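Local coordinates for heat shock protein, putative (Plasmodium falciparum, PDB 1Y6Z) that probably acts as an ATP-dependent protein-folding chaperone of the Hsp90 family, this chain being its middle domain, at residues Asn17-Phe22 with Leu34-Phe39; Glu171-Val176 with Asn249-Tyr254; Asp191-Asn196 with Lys202-Ile207. One frame throughout, in Å; residues are numbered along the deposited sequence.

Contact 1. Residues Asn17-Phe22 with Leu34-Phe39; sequences NDYYSF and LAYVHF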
loop_
_atom_site.group_PDB
_atom_site.type_symbol
_atom_site.label_atom_id
_atom_site.label_comp_id
_atom_site.label_asym_id
_atom_site.label_seq_id
_atom_site.Cartn_x
_atom_site.Cartn_y
_atom_site.Cartn_z
ATOM N N ASN B 17 -13.877 19.693 12.686
ATOM C CA ASN B 17 -13.975 21.138 12.584
ATOM C C ASN B 17 -12.714 21.841 13.040
ATOM O O ASN B 17 -12.393 22.876 12.479
ATOM C CB ASN B 17 -15.167 21.698 13.349
ATOM C CG ASN B 17 -15.370 23.193 13.074
ATOM O OD1 ASN B 17 -15.912 23.561 12.032
ATOM N ND2 ASN B 17 -14.886 24.056 13.987
ATOM N N ASP B 18 -12.013 21.295 14.041
ATOM C CA ASP B 18 -10.754 21.820 14.513
ATOM C C ASP B 18 -9.698 21.784 13.367
ATOM O O ASP B 18 -8.942 22.708 13.187
ATOM C CB ASP B 18 -10.215 21.007 15.688
ATOM C CG ASP B 18 -10.985 21.261 16.987
ATOM O OD1 ASP B 18 -11.567 22.354 17.117
ATOM O OD2 ASP B 18 -11.011 20.354 17.842
ATOM N N TYR B 19 -9.680 20.678 12.627
ATOM C CA TYR B 19 -8.741 20.529 11.486
ATOM C C TYR B 19 -9.120 21.450 10.302
ATOM O O TYR B 19 -8.254 22.098 9.675
ATOM C CB TYR B 19 -8.739 19.057 11.060
ATOM C CG TYR B 19 -7.935 18.147 11.982
ATOM C CD1 TYR B 19 -8.568 17.292 12.864
ATOM C CD2 TYR B 19 -6.523 18.162 11.970
ATOM C CE1 TYR B 19 -7.820 16.425 13.697
ATOM C CE2 TYR B 19 -5.782 17.295 12.765
ATOM C CZ TYR B 19 -6.439 16.442 13.640
ATOM O OH TYR B 19 -5.684 15.575 14.446
ATOM N N TYR B 20 -10.400 21.458 9.973
ATOM C CA TYR B 20 -10.904 22.338 8.890
ATOM C C TYR B 20 -10.672 23.811 9.204
ATOM O O TYR B 20 -10.248 24.558 8.336
ATOM C CB TYR B 20 -12.382 22.104 8.680
ATOM C CG TYR B 20 -12.772 20.898 7.876
ATOM C CD1 TYR B 20 -11.891 19.812 7.655
ATOM C CD2 TYR B 20 -14.071 20.808 7.358
ATOM C CE1 TYR B 20 -12.311 18.687 6.945
ATOM C CE2 TYR B 20 -14.468 19.687 6.645
ATOM C CZ TYR B 20 -13.571 18.645 6.428
ATOM O OH TYR B 20 -13.950 17.533 5.693
ATOM N N SER B 21 -10.925 24.257 10.444
ATOM C CA SER B 21 -10.646 25.655 10.855
ATOM C C SER B 21 -9.181 26.017 10.827
ATOM O O SER B 21 -8.822 27.098 10.404
ATOM C CB SER B 21 -11.190 25.959 12.263
ATOM O OG SER B 21 -12.547 25.564 12.279
ATOM N N PHE B 22 -8.331 25.117 11.293
ATOM C CA PHE B 22 -6.911 25.282 11.120
ATOM C C PHE B 22 -6.471 25.405 9.673
ATOM O O PHE B 22 -5.656 26.278 9.372
ATOM C CB PHE B 22 -6.107 24.166 11.840
ATOM C CG PHE B 22 -4.633 24.294 11.648
ATOM C CD1 PHE B 22 -3.913 25.203 12.393
ATOM C CD2 PHE B 22 -3.962 23.538 10.687
ATOM C CE1 PHE B 22 -2.559 25.358 12.205
ATOM C CE2 PHE B 22 -2.596 23.686 10.490
ATOM C CZ PHE B 22 -1.893 24.604 11.245
ATOM N N LEU B 34 -10.995 18.255 1.077
ATOM C CA LEU B 34 -11.603 17.024 0.708
ATOM C C LEU B 34 -11.230 15.906 1.686
ATOM O O LEU B 34 -12.042 14.983 1.924
ATOM C CB LEU B 34 -11.183 16.652 -0.706
ATOM C CG LEU B 34 -12.173 16.967 -1.846
ATOM C CD1 LEU B 34 -13.125 18.120 -1.578
ATOM C CD2 LEU B 34 -11.456 17.011 -3.215
ATOM N N ALA B 35 -9.997 15.991 2.195
ATOM C CA ALA B 35 -9.515 15.022 3.162
ATOM C C ALA B 35 -8.287 15.590 3.910
ATOM O O ALA B 35 -7.680 16.618 3.518
ATOM C CB ALA B 35 -9.151 13.763 2.452
ATOM N N TYR B 36 -7.908 14.910 4.985
ATOM C CA TYR B 36 -6.694 15.249 5.711
ATOM C C TYR B 36 -6.190 14.030 6.450
ATOM O O TYR B 36 -6.973 13.116 6.708
ATOM C CB TYR B 36 -6.907 16.382 6.725
ATOM C CG TYR B 36 -7.837 16.043 7.857
ATOM C CD1 TYR B 36 -7.350 15.583 9.093
ATOM C CD2 TYR B 36 -9.209 16.208 7.712
ATOM C CE1 TYR B 36 -8.218 15.270 10.130
ATOM C CE2 TYR B 36 -10.103 15.879 8.774
ATOM C CZ TYR B 36 -9.583 15.422 9.963
ATOM O OH TYR B 36 -10.460 15.103 10.979
ATOM N N VAL B 37 -4.910 14.077 6.833
ATOM C CA VAL B 37 -4.342 13.099 7.776
ATOM C C VAL B 37 -3.329 13.837 8.667
ATOM O O VAL B 37 -2.572 14.684 8.173
ATOM C CB VAL B 37 -3.691 11.878 7.018
ATOM C CG1 VAL B 37 -2.716 12.328 6.011
ATOM C CG2 VAL B 37 -3.091 10.870 8.015
ATOM N N HIS B 38 -3.355 13.495 9.951
ATOM C CA HIS B 38 -2.456 14.077 10.947
ATOM C C HIS B 38 -1.610 12.876 11.411
ATOM O O HIS B 38 -2.167 11.886 11.876
ATOM C CB HIS B 38 -3.291 14.645 12.073
ATOM C CG HIS B 38 -2.488 15.208 13.218
ATOM N ND1 HIS B 38 -3.075 15.618 14.390
ATOM C CD2 HIS B 38 -1.165 15.459 13.355
ATOM C CE1 HIS B 38 -2.145 16.073 15.216
ATOM N NE2 HIS B 38 -0.985 16.006 14.604
ATOM N N PHE B 39 -0.297 12.958 11.204
ATOM C CA PHE B 39 0.563 11.906 11.706
ATOM C C PHE B 39 1.770 12.450 12.424
ATOM O O PHE B 39 2.186 13.600 12.245
ATOM C CB PHE B 39 0.920 10.931 10.572
ATOM C CG PHE B 39 1.713 11.516 9.467
ATOM C CD1 PHE B 39 3.085 11.231 9.351
ATOM C CD2 PHE B 39 1.111 12.325 8.494
ATOM C CE1 PHE B 39 3.839 11.728 8.318
ATOM C CE2 PHE B 39 1.877 12.850 7.440
ATOM C CZ PHE B 39 3.245 12.539 7.339
#
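Y36 and H38 of strand 35-41 meet Y19 and Y20 of helix 16-27 where that helix packs across an outermost strand of the mixed five-stranded sheet in the Hsp90 middle domain. Helix and strand run nearly crosswise, their axes at 102°. The strand sends alternate residues to its two faces: Y36 and H38 turn to this helix, whereas A35, V37 and F39 turn to the long helix 121-141, so this part of the strand has helix 16-27 on one face and helix 121-141 on the other.

Y36 comes first. Its CG sits between the backbone N and the carbonyl carbon, and from there the ring reaches the helix, touching both Y19 and Y20. Y19 lies against one face of it in an offset stack, ring centroids 4.5 Å apart and planes 26° from parallel. The offset brings CE1 of Y36 to 3.4 Å from CD1 of Y19, and CB of Y19 itself lies over the Y36 face in a CH-pi contact, 4.0 Å from the Y36 centroid. Y20 joins more loosely, its CE1 4.0 Å from Y36 CE2, the two side chains crossing at about a right angle.

Two residues on, H38 completes the aromatic cluster. Its ring is turned 68° from that of Y19, and they meet rim to rim. The imidazole is held at both nitrogens: NE2 is hydrogen-bonded to the backbone O of W7, and ND1, lying in the plane of the Y19 ring, forms a short hydrogen bond of 2.6 Å with Y19 OH.

Contact 2. Residues Glu171-Val176 with Asn249-Tyr254; sequences EIASLV and NKYKGY
A173 and Y251 come closest in the backbone, their CA atoms 7.6 Å apart, where the end of helix 169-173 faces the type I' turn Y251-Y254, part of the link from helix 237-249 to strand 256-258 of the parallel sheet in the Hsp90 middle domain. Contact is made almost entirely by one ring. Y251 has its CG anti to the backbone N (chi1 177°), and the phenol extends toward the helix until CE1 lies 3.5 Å from the methyl CB of A173. Farther along the ring, Y251 OH comes to 3.3 Å from S174 CA and touches S174 CB, but S174 OG is turned away from the tyrosine and hydrogen-bonds to E171 O at 2.6 Å. K252 covers one face of the tyrosine, its CG 3.8 Å above the middle of the Y251 ring, and the extended chain carries NZ to 4.2 Å from S174 CB. Both polar ends find their partner in D191, whose OD2 hydrogen-bonds to Y251 OH and makes a salt bridge with K252 NZ. The helix end therefore meets carbon, a methyl against a ring, while phenol and ammonium share a carboxylate that probably balances the lysine charge and anchors the end of the phenol.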
loop_
_atom_site.group_PDB
_atom_site.type_symbol
_atom_site.label_atom_id
_atom_site.label_comp_id
_atom_site.label_asym_id
_atom_site.label_seq_id
_atom_site.Cartn_x
_atom_site.Cartn_y
_atom_site.Cartn_z
ATOM N N GLU B 171 1.124 2.365 -7.876
ATOM C CA GLU B 171 0.103 2.775 -6.926
ATOM C C GLU B 171 -0.694 3.986 -7.437
ATOM O O GLU B 171 -1.939 4.051 -7.298
ATOM C CB GLU B 171 0.744 3.115 -5.584
ATOM C CG GLU B 171 1.045 1.917 -4.738
ATOM C CD GLU B 171 1.045 2.334 -3.280
ATOM O OE1 GLU B 171 2.072 2.934 -2.898
ATOM O OE2 GLU B 171 0.002 2.135 -2.568
ATOM N N ILE B 172 0.013 4.912 -8.053
ATOM C CA ILE B 172 -0.677 6.115 -8.562
ATOM C C ILE B 172 -1.571 5.704 -9.736
ATOM O O ILE B 172 -2.674 6.218 -9.873
ATOM C CB ILE B 172 0.297 7.207 -8.976
ATOM C CG1 ILE B 172 1.304 7.524 -7.838
ATOM C CG2 ILE B 172 -0.496 8.487 -9.448
ATOM C CD1 ILE B 172 2.365 8.595 -8.242
ATOM N N ALA B 173 -1.032 4.850 -10.607
ATOM C CA ALA B 173 -1.720 4.321 -11.800
ATOM C C ALA B 173 -3.047 3.652 -11.431
ATOM O O ALA B 173 -4.045 3.768 -12.166
ATOM C CB ALA B 173 -0.776 3.324 -12.543
ATOM N N SER B 174 -3.070 2.987 -10.280
ATOM C CA SER B 174 -4.267 2.323 -9.782
ATOM C C SER B 174 -5.419 3.284 -9.439
ATOM O O SER B 174 -6.580 2.841 -9.274
ATOM C CB SER B 174 -3.903 1.414 -8.582
ATOM O OG SER B 174 -3.698 2.125 -7.402
ATOM N N LEU B 175 -5.123 4.590 -9.365
ATOM C CA LEU B 175 -6.104 5.631 -8.942
ATOM C C LEU B 175 -6.735 6.388 -10.103
ATOM O O LEU B 175 -7.803 6.932 -9.931
ATOM C CB LEU B 175 -5.466 6.690 -7.984
ATOM C CG LEU B 175 -4.816 6.108 -6.683
ATOM C CD1 LEU B 175 -3.964 7.104 -5.841
ATOM C CD2 LEU B 175 -5.971 5.477 -5.867
ATOM N N VAL B 176 -6.017 6.474 -11.230
ATOM C CA VAL B 176 -6.405 7.334 -12.370
ATOM C C VAL B 176 -7.620 6.644 -13.077
ATOM O O VAL B 176 -7.763 5.426 -12.967
ATOM C CB VAL B 176 -5.218 7.597 -13.351
ATOM C CG1 VAL B 176 -3.994 8.267 -12.703
ATOM C CG2 VAL B 176 -4.759 6.313 -14.015
ATOM N N ASN B 249 6.581 0.641 -18.979
ATOM C CA ASN B 249 6.821 -0.427 -17.963
ATOM C C ASN B 249 5.592 -1.178 -17.514
ATOM O O ASN B 249 5.603 -1.837 -16.461
ATOM C CB ASN B 249 7.679 -0.001 -16.762
ATOM C CG ASN B 249 9.098 -0.624 -16.785
ATOM O OD1 ASN B 249 9.771 -0.662 -17.835
ATOM N ND2 ASN B 249 9.567 -1.081 -15.611
ATOM N N LYS B 250 4.550 -1.088 -18.345
ATOM C CA LYS B 250 3.334 -1.907 -18.206
ATOM C C LYS B 250 2.470 -1.410 -17.046
ATOM O O LYS B 250 2.809 -0.435 -16.356
ATOM C CB LYS B 250 3.698 -3.394 -17.999
ATOM C CG LYS B 250 4.476 -4.087 -19.174
ATOM C CD LYS B 250 4.698 -5.550 -18.815
ATOM C CE LYS B 250 4.872 -6.440 -20.028
ATOM N NZ LYS B 250 4.293 -7.800 -19.784
ATOM N N TYR B 251 1.356 -2.091 -16.835
ATOM C CA TYR B 251 0.527 -1.859 -15.664
ATOM C C TYR B 251 0.169 -3.194 -15.088
ATOM O O TYR B 251 -0.644 -3.933 -15.661
ATOM C CB TYR B 251 -0.742 -1.057 -15.965
ATOM C CG TYR B 251 -1.623 -0.912 -14.725
ATOM C CD1 TYR B 251 -1.247 -0.063 -13.649
ATOM C CD2 TYR B 251 -2.800 -1.644 -14.584
ATOM C CE1 TYR B 251 -2.040 0.042 -12.512
ATOM C CE2 TYR B 251 -3.602 -1.535 -13.436
ATOM C CZ TYR B 251 -3.180 -0.686 -12.403
ATOM O OH TYR B 251 -3.936 -0.546 -11.305
ATOM N N LYS B 252 0.768 -3.492 -13.941
ATOM C CA LYS B 252 0.534 -4.730 -13.214
ATOM C C LYS B 252 0.734 -5.903 -14.175
ATOM O O LYS B 252 -0.024 -6.855 -14.167
ATOM C CB LYS B 252 -0.850 -4.773 -12.513
ATOM C CG LYS B 252 -1.053 -3.743 -11.365
ATOM C CD LYS B 252 -2.335 -3.981 -10.541
ATOM C CE LYS B 252 -2.496 -2.869 -9.491
ATOM N NZ LYS B 252 -3.891 -2.720 -8.949
ATOM N N GLY B 253 1.744 -5.772 -15.024
ATOM C CA GLY B 253 2.203 -6.843 -15.930
ATOM C C GLY B 253 1.538 -6.845 -17.301
ATOM O O GLY B 253 1.902 -7.656 -18.156
ATOM N N TYR B 254 0.557 -5.951 -17.495
ATOM C CA TYR B 254 -0.179 -5.776 -18.766
ATOM C C TYR B 254 0.445 -4.729 -19.648
ATOM O O TYR B 254 0.806 -3.658 -19.190
ATOM C CB TYR B 254 -1.628 -5.371 -18.505
ATOM C CG TYR B 254 -2.407 -6.442 -17.821
ATOM C CD1 TYR B 254 -2.552 -6.454 -16.450
ATOM C CD2 TYR B 254 -2.954 -7.492 -18.553
ATOM C CE1 TYR B 254 -3.267 -7.472 -15.807
ATOM C CE2 TYR B 254 -3.671 -8.505 -17.940
ATOM C CZ TYR B 254 -3.811 -8.495 -16.565
ATOM O OH TYR B 254 -4.526 -9.503 -15.963
#

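Contact 3. Residues Asp191-Asn196 with Lys202-Ile207; sequences DSYIEN and KCIYYI
Y193 of helix 190-195 reaches over to I204 and Y205 of strand 204-208, the middle strand of a three-stranded parallel sheet flanked by helices. The helix crosses the strand at 118°, with I194 and I204 nearest in the backbone, CA to CA 7.4 Å.

With CG anti to the backbone N (chi1 -178°), Y193 stands out from the helix and lies across I204, whose two branches part company. CG2, opposite the backbone N, rests over one face of the phenol in a CH-pi contact, 4.0 Å from the Y193 ring centroid and displaced toward the rim on the CE2 side. CG1, opposite the carbonyl carbon, carries CD1 to I194, where it meets CG1 at 4.3 Å. I194 itself also packs on R127 of the second subunit. Y193 CE2 lies 3.7 Å from I204 CA, so the ring presses on the strand backbone as well as on the side chain.

At the far end of the phenol, Y205 N donates a nearly straight hydrogen bond to Y193 OH, 3.1 Å long with an angle of 170° at the hydrogen. Y193 OH lies at the edge of the Y205 ring, near its plane, 3.8 Å from Y205 CD1. A further partner of Y193 OH is the backbone O of D230, just before strand 231-234. Since that carbonyl can only accept, the phenol oxygen serves as acceptor for one strand and donor to the run-in of the next, and this buried polar atom is satisfied while tying the helix to two neighbouring strands.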
loop_
_atom_site.group_PDB
_atom_site.type_symbol
_atom_site.label_atom_id
_atom_site.label_comp_id
_atom_site.label_asym_id
_atom_site.label_seq_id
_atom_site.Cartn_x
_atom_site.Cartn_y
_atom_site.Cartn_z
ATOM N N ASP B 191 -8.043 -1.235 -12.853
ATOM C CA ASP B 191 -8.276 -2.579 -12.296
ATOM C C ASP B 191 -9.655 -3.108 -12.721
ATOM O O ASP B 191 -9.815 -4.314 -12.941
ATOM C CB ASP B 191 -8.162 -2.558 -10.775
ATOM C CG ASP B 191 -6.742 -2.257 -10.287
ATOM O OD1 ASP B 191 -6.648 -1.750 -9.167
ATOM O OD2 ASP B 191 -5.707 -2.545 -10.959
ATOM N N SER B 192 -10.624 -2.219 -12.860
ATOM C CA SER B 192 -11.938 -2.593 -13.302
ATOM C C SER B 192 -11.906 -2.986 -14.779
ATOM O O SER B 192 -12.571 -3.947 -15.161
ATOM C CB SER B 192 -12.972 -1.504 -13.077
ATOM O OG SER B 192 -13.133 -1.210 -11.700
ATOM N N TYR B 193 -11.122 -2.256 -15.573
ATOM C CA TYR B 193 -10.863 -2.663 -16.949
ATOM C C TYR B 193 -10.285 -4.070 -16.979
ATOM O O TYR B 193 -10.754 -4.900 -17.754
ATOM C CB TYR B 193 -9.950 -1.684 -17.696
ATOM C CG TYR B 193 -9.668 -2.016 -19.165
ATOM C CD1 TYR B 193 -10.182 -1.229 -20.195
ATOM C CD2 TYR B 193 -8.856 -3.095 -19.513
ATOM C CE1 TYR B 193 -9.881 -1.500 -21.526
ATOM C CE2 TYR B 193 -8.603 -3.401 -20.841
ATOM C CZ TYR B 193 -9.113 -2.612 -21.837
ATOM O OH TYR B 193 -8.804 -2.953 -23.152
ATOM N N ILE B 194 -9.227 -4.301 -16.203
ATOM C CA ILE B 194 -8.578 -5.606 -16.138
ATOM C C ILE B 194 -9.593 -6.720 -15.806
ATOM O O ILE B 194 -9.597 -7.760 -16.462
ATOM C CB ILE B 194 -7.410 -5.633 -15.122
ATOM C CG1 ILE B 194 -6.218 -4.832 -15.678
ATOM C CG2 ILE B 194 -7.003 -7.104 -14.804
ATOM C CD1 ILE B 194 -5.101 -4.539 -14.689
ATOM N N GLU B 195 -10.446 -6.457 -14.805
ATOM C CA GLU B 195 -11.564 -7.310 -14.358
ATOM C C GLU B 195 -12.489 -7.720 -15.502
ATOM O O GLU B 195 -12.972 -8.856 -15.564
ATOM C CB GLU B 195 -12.342 -6.558 -13.248
ATOM C CG GLU B 195 -13.883 -6.601 -13.287
ATOM C CD GLU B 195 -14.605 -5.523 -12.407
ATOM O OE1 GLU B 195 -15.689 -5.057 -12.816
ATOM O OE2 GLU B 195 -14.134 -5.152 -11.301
ATOM N N ASN B 196 -12.710 -6.780 -16.410
ATOM C CA ASN B 196 -13.658 -6.936 -17.498
ATOM C C ASN B 196 -13.054 -7.482 -18.784
ATOM O O ASN B 196 -13.739 -7.555 -19.780
ATOM C CB ASN B 196 -14.383 -5.612 -17.755
ATOM C CG ASN B 196 -15.487 -5.360 -16.766
ATOM O OD1 ASN B 196 -16.352 -6.226 -16.564
ATOM N ND2 ASN B 196 -15.468 -4.180 -16.122
ATOM N N LYS B 202 -5.286 -10.021 -23.894
ATOM C CA LYS B 202 -4.040 -9.953 -23.116
ATOM C C LYS B 202 -3.606 -8.521 -22.773
ATOM O O LYS B 202 -2.774 -8.325 -21.889
ATOM C CB LYS B 202 -2.893 -10.712 -23.827
ATOM C CG LYS B 202 -2.380 -10.108 -25.153
ATOM C CD LYS B 202 -3.190 -10.635 -26.390
ATOM C CE LYS B 202 -2.650 -10.175 -27.763
ATOM N NZ LYS B 202 -2.525 -8.674 -27.938
ATOM N N CYS B 203 -4.191 -7.534 -23.450
ATOM C CA CYS B 203 -3.663 -6.150 -23.441
ATOM C C CYS B 203 -4.717 -5.184 -22.996
ATOM O O CYS B 203 -5.906 -5.450 -23.176
ATOM C CB CYS B 203 -3.291 -5.703 -24.862
ATOM S SG CYS B 203 -1.816 -6.385 -25.532
ATOM N N ILE B 204 -4.274 -4.024 -22.491
ATOM C CA ILE B 204 -5.194 -2.930 -22.203
ATOM C C ILE B 204 -5.038 -2.017 -23.386
ATOM O O ILE B 204 -3.913 -1.616 -23.701
ATOM C CB ILE B 204 -4.777 -2.160 -20.881
ATOM C CG1 ILE B 204 -4.814 -3.086 -19.660
ATOM C CG2 ILE B 204 -5.643 -0.939 -20.641
ATOM C CD1 ILE B 204 -3.976 -2.536 -18.495
ATOM N N TYR B 205 -6.144 -1.655 -24.035
ATOM C CA TYR B 205 -6.056 -0.791 -25.219
ATOM C C TYR B 205 -6.504 0.592 -24.892
ATOM O O TYR B 205 -7.365 0.748 -24.062
ATOM C CB TYR B 205 -6.907 -1.338 -26.377
ATOM C CG TYR B 205 -6.411 -2.685 -26.842
ATOM C CD1 TYR B 205 -6.910 -3.883 -26.279
ATOM C CD2 TYR B 205 -5.407 -2.767 -27.806
ATOM C CE1 TYR B 205 -6.417 -5.137 -26.702
ATOM C CE2 TYR B 205 -4.918 -3.996 -28.241
ATOM C CZ TYR B 205 -5.429 -5.170 -27.694
ATOM O OH TYR B 205 -4.904 -6.361 -28.135
ATOM N N TYR B 206 -5.921 1.588 -25.556
ATOM C CA TYR B 206 -6.473 2.937 -25.551
ATOM C C TYR B 206 -6.407 3.621 -26.915
ATOM O O TYR B 206 -5.684 3.181 -27.782
ATOM C CB TYR B 206 -5.783 3.807 -24.486
ATOM C CG TYR B 206 -4.412 4.299 -24.848
ATOM C CD1 TYR B 206 -4.243 5.563 -25.416
ATOM C CD2 TYR B 206 -3.291 3.532 -24.584
ATOM C CE1 TYR B 206 -2.988 6.036 -25.730
ATOM C CE2 TYR B 206 -2.017 3.998 -24.913
ATOM C CZ TYR B 206 -1.893 5.256 -25.483
ATOM O OH TYR B 206 -0.649 5.735 -25.788
ATOM N N ILE B 207 -7.155 4.706 -27.072
ATOM C CA ILE B 207 -7.204 5.456 -28.351
ATOM C C ILE B 207 -7.315 6.979 -28.176
ATOM O O ILE B 207 -8.279 7.473 -27.567
ATOM C CB ILE B 207 -8.349 4.942 -29.280
ATOM C CG1 ILE B 207 -8.327 5.667 -30.638
ATOM C CG2 ILE B 207 -9.759 5.064 -28.625
ATOM C CD1 ILE B 207 -8.997 4.871 -31.763
#

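In the fold
Contact 1 belongs to the five-stranded sheet at one end of the middle domain, while contacts 2 and 3 lie on the other side of the chain's centre. The centre of contact 1 lies 30 Å from that of contact 2 and 36 Å from that of contact 3, and the nearest atoms are about 12 Å and 20 Å apart. Contacts 2 and 3 are neighbours, centres 11 Å apart. D191 bridges them, its OD2 lying 2.7 Å from K252 NZ and equally far from Y251 OH. I194 CD1 packs 3.6 Å from Y251 CE2, and Y254 CD2 lies 3.4 Å from K202 O. Along the chain, contact 3 falls wholly between the two segments of contact 2.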